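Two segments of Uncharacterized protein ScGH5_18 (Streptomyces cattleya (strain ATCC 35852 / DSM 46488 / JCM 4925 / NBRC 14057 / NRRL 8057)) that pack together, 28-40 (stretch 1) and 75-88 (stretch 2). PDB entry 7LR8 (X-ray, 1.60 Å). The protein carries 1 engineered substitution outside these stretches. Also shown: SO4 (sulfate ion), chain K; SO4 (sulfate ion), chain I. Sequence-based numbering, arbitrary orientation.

Stretch 1, residues 28-40: HHWLDFDLDAVRA
Stretch 2, residues 75-88: EQLAALTDAAGERG

Stretch 1 opens with a 3-10 segment, His-28 to Leu-31, passes through a loop and enters a helix at Leu-35; stretch 2 is already helical at Glu-75. The helix axes approach to 9.8 Å and run in the same general direction, 33° apart (signed crossing angle -33°). CA atoms pair Phe-33 with Gln-76 (7.4 Å), Val-38 with Leu-80 (7.1 Å) and Arg-39 with Ala-83 (6.2 Å). Asp-34 (chi1 t) caps the first helix, its OD1 accepting from Ala-37 N at 3.0 Å.

Apolar packing dominates the 567 Å² buried. Trp-30 (m, chi2 112°) starts sideways but brings CH2 to 3.9 Å from Leu-77 CD1 and 3.8 Å from Leu-80 CD1. Leu-35 (t, p) reaches between two alanines, its CD1 lying 4.2 Å from both Ala-79 CB and Ala-83 CB, while Val-38 CG1 (chi1 t) meets Leu-80 CG (t, t) at 4.0 Å. The Phe-33 ring (t, chi2 76°) lies flat against Gln-76 (m, t, chi3 -14°), whose CB sits 3.7 Å from the ring centroid, 3° off the normal, in a CH-pi contact.

No direct hydrogen bond crosses the stretches; water supplies the polar links. Trp-30 O accepts from waters 1 and 2, which respectively donate to Gln-76 OE1 and accept from Gln-76 NE2, all four bonds 2.8 Å long. NE2 also donates to sulfate K O4 (3.0 Å). Water 3 joins Arg-39 NE (3.0 Å) to Glu-86 OE1 (2.9 Å).

The salt bridges lie within single stretches: Arg-39 NH1 to Asp-36 OD1 (2.9 Å) and Arg-87 NH1 to Glu-86 OE1 (3.0 Å). Arg-39 NH2 donates to sulfate I O4 (2.6 Å). Arg-87 NH1 also binds Ala-83 O (2.8 Å), and Arg-39 CG lies over the Arg-87 guanidinium face, 3.5 Å from Arg-87 NH2.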

# COMPACT_ATOMS: atom_id res chain seq x y z
N HIS B 28 6.51 -10.78 2.15
CA HIS B 28 7.36 -9.63 2.42
C HIS B 28 8.84 -9.95 2.26
O HIS B 28 9.68 -9.06 2.45
CB HIS B 28 7.10 -9.08 3.82
CG HIS B 28 5.65 -8.86 4.14
ND1 HIS B 28 4.85 -8.00 3.42
CD2 HIS B 28 4.86 -9.38 5.11
CE1 HIS B 28 3.63 -8.00 3.92
NE2 HIS B 28 3.61 -8.83 4.95
N HIS B 29 9.19 -11.19 1.88
CA HIS B 29 10.61 -11.51 1.72
C HIS B 29 11.26 -10.71 0.59
O HIS B 29 12.49 -10.59 0.57
CB HIS B 29 10.80 -13.02 1.49
CG HIS B 29 10.50 -13.47 0.10
ND1 HIS B 29 11.36 -14.29 -0.60
CD2 HIS B 29 9.44 -13.25 -0.71
CE1 HIS B 29 10.85 -14.53 -1.80
NE2 HIS B 29 9.68 -13.92 -1.89
N TRP B 30 10.48 -10.14 -0.33
CA TRP B 30 11.09 -9.27 -1.34
C TRP B 30 11.80 -8.08 -0.72
O TRP B 30 12.70 -7.50 -1.35
CB TRP B 30 10.06 -8.79 -2.34
CG TRP B 30 9.34 -9.88 -3.05
CD1 TRP B 30 8.02 -10.21 -2.92
CD2 TRP B 30 9.89 -10.79 -4.03
NE1 TRP B 30 7.71 -11.27 -3.74
CE2 TRP B 30 8.84 -11.64 -4.43
CE3 TRP B 30 11.16 -10.96 -4.60
CZ2 TRP B 30 9.02 -12.66 -5.38
CZ3 TRP B 30 11.34 -11.99 -5.55
CH2 TRP B 30 10.27 -12.82 -5.92
N LEU B 31 11.41 -7.69 0.51
CA LEU B 31 12.06 -6.57 1.20
C LEU B 31 13.33 -6.98 1.91
O LEU B 31 14.10 -6.10 2.32
CB LEU B 31 11.08 -5.94 2.20
CG LEU B 31 9.76 -5.44 1.63
CD1 LEU B 31 8.84 -4.99 2.78
CD2 LEU B 31 9.96 -4.30 0.65
N ASP B 32 13.57 -8.27 2.09
CA ASP B 32 14.72 -8.81 2.80
C ASP B 32 15.11 -10.10 2.09
O ASP B 32 15.08 -11.20 2.66
CB ASP B 32 14.41 -9.05 4.27
CG ASP B 32 14.11 -7.76 5.02
OD1 ASP B 32 15.05 -6.96 5.26
OD2 ASP B 32 12.92 -7.53 5.33
N PHE B 33 15.43 -9.96 0.81
CA PHE B 33 15.54 -11.13 -0.06
C PHE B 33 16.77 -11.94 0.31
O PHE B 33 17.90 -11.43 0.27
CB PHE B 33 15.57 -10.71 -1.52
CG PHE B 33 15.45 -11.86 -2.47
CD1 PHE B 33 14.22 -12.48 -2.68
CD2 PHE B 33 16.57 -12.37 -3.12
CE1 PHE B 33 14.11 -13.56 -3.55
CE2 PHE B 33 16.46 -13.44 -3.99
CZ PHE B 33 15.22 -14.04 -4.20
N ASP B 34 16.54 -13.19 0.68
CA ASP B 34 17.57 -14.11 1.17
C ASP B 34 17.48 -15.34 0.27
O ASP B 34 16.59 -16.17 0.45
CB ASP B 34 17.32 -14.46 2.65
CG ASP B 34 18.41 -15.35 3.24
OD1 ASP B 34 19.02 -16.15 2.51
OD2 ASP B 34 18.65 -15.24 4.46
N LEU B 35 18.41 -15.44 -0.68
CA LEU B 35 18.37 -16.56 -1.63
C LEU B 35 18.64 -17.90 -0.95
O LEU B 35 18.07 -18.92 -1.36
CB LEU B 35 19.37 -16.31 -2.76
CG LEU B 35 19.35 -17.26 -3.96
CD1 LEU B 35 17.96 -17.32 -4.59
CD2 LEU B 35 20.39 -16.81 -5.00
N ASP B 36 19.49 -17.93 0.08
CA ASP B 36 19.75 -19.19 0.77
C ASP B 36 18.51 -19.69 1.50
O ASP B 36 18.28 -20.90 1.58
CB ASP B 36 20.91 -19.02 1.75
CG ASP B 36 22.25 -18.95 1.04
OD1 ASP B 36 22.37 -19.55 -0.05
OD2 ASP B 36 23.17 -18.29 1.55
N ALA B 37 17.71 -18.76 2.04
CA ALA B 37 16.44 -19.15 2.66
C ALA B 37 15.46 -19.67 1.61
O ALA B 37 14.73 -20.64 1.85
CB ALA B 37 15.83 -17.98 3.43
N VAL B 38 15.44 -19.04 0.43
CA VAL B 38 14.62 -19.55 -0.66
C VAL B 38 15.09 -20.94 -1.09
O VAL B 38 14.28 -21.84 -1.33
CB VAL B 38 14.64 -18.54 -1.83
CG1 VAL B 38 14.09 -19.18 -3.09
CG2 VAL B 38 13.85 -17.29 -1.44
N ARG B 39 16.41 -21.13 -1.19
CA ARG B 39 16.94 -22.44 -1.58
C ARG B 39 16.54 -23.52 -0.59
O ARG B 39 16.15 -24.63 -0.98
CB ARG B 39 18.45 -22.36 -1.72
CG ARG B 39 18.95 -21.67 -2.99
CD ARG B 39 20.41 -21.25 -2.80
NE ARG B 39 21.03 -20.79 -4.04
CZ ARG B 39 21.97 -19.85 -4.09
NH1 ARG B 39 22.37 -19.26 -2.97
NH2 ARG B 39 22.49 -19.48 -5.25
N ALA B 40 16.65 -23.23 0.71
CA ALA B 40 16.26 -24.22 1.72
C ALA B 40 14.77 -24.51 1.65
O ALA B 40 14.35 -25.67 1.80
CB ALA B 40 16.65 -23.72 3.11
N GLU B 75 15.40 -8.94 -10.89
CA GLU B 75 16.54 -9.84 -10.77
C GLU B 75 16.38 -10.82 -9.61
O GLU B 75 16.85 -11.97 -9.70
CB GLU B 75 17.82 -9.03 -10.64
CG GLU B 75 18.12 -8.24 -11.94
CD GLU B 75 19.25 -7.25 -11.84
OE1 GLU B 75 20.00 -7.29 -10.84
OE2 GLU B 75 19.40 -6.43 -12.77
N GLN B 76 15.75 -10.41 -8.51
CA GLN B 76 15.46 -11.34 -7.42
C GLN B 76 14.49 -12.42 -7.89
O GLN B 76 14.66 -13.60 -7.57
CB GLN B 76 14.90 -10.59 -6.21
CG GLN B 76 15.92 -9.67 -5.52
CD GLN B 76 15.25 -8.63 -4.63
OE1 GLN B 76 14.04 -8.42 -4.71
NE2 GLN B 76 16.04 -7.98 -3.76
N LEU B 77 13.48 -12.03 -8.66
CA LEU B 77 12.54 -13.01 -9.21
C LEU B 77 13.25 -14.00 -10.13
O LEU B 77 12.95 -15.20 -10.11
CB LEU B 77 11.41 -12.28 -9.95
CG LEU B 77 10.34 -13.16 -10.60
CD1 LEU B 77 9.61 -14.02 -9.55
CD2 LEU B 77 9.35 -12.30 -11.38
N ALA B 78 14.20 -13.51 -10.94
CA ALA B 78 14.97 -14.41 -11.79
C ALA B 78 15.83 -15.35 -10.95
O ALA B 78 15.96 -16.54 -11.27
CB ALA B 78 15.84 -13.61 -12.77
N ALA B 79 16.43 -14.83 -9.87
CA ALA B 79 17.25 -15.68 -9.00
C ALA B 79 16.40 -16.75 -8.33
O ALA B 79 16.84 -17.90 -8.20
CB ALA B 79 17.95 -14.83 -7.94
N LEU B 80 15.19 -16.40 -7.92
CA LEU B 80 14.26 -17.40 -7.40
C LEU B 80 13.93 -18.43 -8.46
O LEU B 80 13.85 -19.63 -8.18
CB LEU B 80 13.00 -16.71 -6.89
CG LEU B 80 11.97 -17.51 -6.10
CD1 LEU B 80 11.10 -16.53 -5.33
CD2 LEU B 80 11.11 -18.40 -6.98
N THR B 81 13.70 -17.97 -9.70
CA THR B 81 13.34 -18.90 -10.76
C THR B 81 14.49 -19.86 -11.06
O THR B 81 14.28 -21.05 -11.31
CB THR B 81 12.93 -18.10 -12.00
OG1 THR B 81 11.79 -17.29 -11.67
CG2 THR B 81 12.56 -19.03 -13.15
N ASP B 82 15.73 -19.36 -10.99
CA ASP B 82 16.88 -20.23 -11.20
C ASP B 82 17.03 -21.23 -10.06
O ASP B 82 17.34 -22.40 -10.30
CB ASP B 82 18.15 -19.39 -11.35
CG ASP B 82 18.22 -18.66 -12.67
OD1 ASP B 82 17.50 -19.05 -13.61
OD2 ASP B 82 19.00 -17.69 -12.76
N ALA B 83 16.83 -20.78 -8.82
CA ALA B 83 16.91 -21.71 -7.70
C ALA B 83 15.87 -22.81 -7.84
O ALA B 83 16.14 -23.99 -7.53
CB ALA B 83 16.73 -20.96 -6.37
N ALA B 84 14.69 -22.47 -8.34
CA ALA B 84 13.66 -23.48 -8.56
C ALA B 84 14.07 -24.45 -9.67
O ALA B 84 13.99 -25.66 -9.49
CB ALA B 84 12.33 -22.81 -8.89
N GLY B 85 14.55 -23.92 -10.80
CA GLY B 85 14.92 -24.81 -11.91
C GLY B 85 16.00 -25.81 -11.54
O GLY B 85 15.97 -26.97 -11.98
N GLU B 86 16.99 -25.38 -10.75
CA GLU B 86 18.04 -26.29 -10.29
C GLU B 86 17.46 -27.50 -9.58
O GLU B 86 18.02 -28.59 -9.64
CB GLU B 86 19.00 -25.58 -9.35
CG GLU B 86 19.83 -24.53 -9.98
CD GLU B 86 20.71 -23.85 -8.97
OE1 GLU B 86 20.35 -23.81 -7.78
OE2 GLU B 86 21.76 -23.34 -9.39
N ARG B 87 16.37 -27.29 -8.85
CA ARG B 87 15.72 -28.32 -8.06
C ARG B 87 14.61 -29.03 -8.82
O ARG B 87 13.82 -29.76 -8.22
CB ARG B 87 15.18 -27.71 -6.76
CG ARG B 87 16.32 -27.32 -5.82
CD ARG B 87 16.06 -26.10 -4.92
NE ARG B 87 17.26 -25.87 -4.13
CZ ARG B 87 18.30 -25.16 -4.55
NH1 ARG B 87 18.26 -24.56 -5.74
NH2 ARG B 87 19.37 -25.03 -3.79
N GLY B 88 14.56 -28.84 -10.14
CA GLY B 88 13.56 -29.52 -10.95
C GLY B 88 12.17 -28.96 -10.79
O GLY B 88 11.19 -29.69 -11.00
S SO4 K . 19.81 -8.65 -3.76
O1 SO4 K . 19.51 -7.70 -4.83
O2 SO4 K . 20.90 -9.53 -4.17
O3 SO4 K . 20.19 -7.93 -2.55
O4 SO4 K . 18.63 -9.46 -3.48
S SO4 I . 25.76 -17.85 -4.47
O1 SO4 I . 26.34 -16.52 -4.27
O2 SO4 I . 26.60 -18.61 -5.39
O3 SO4 I . 25.70 -18.55 -3.18
O4 SO4 I . 24.42 -17.72 -5.01
O HOH W 1 12.75 -6.14 -3.80
O HOH W 2 15.23 -6.42 -1.56
O HOH W 3 20.46 -20.99 -6.96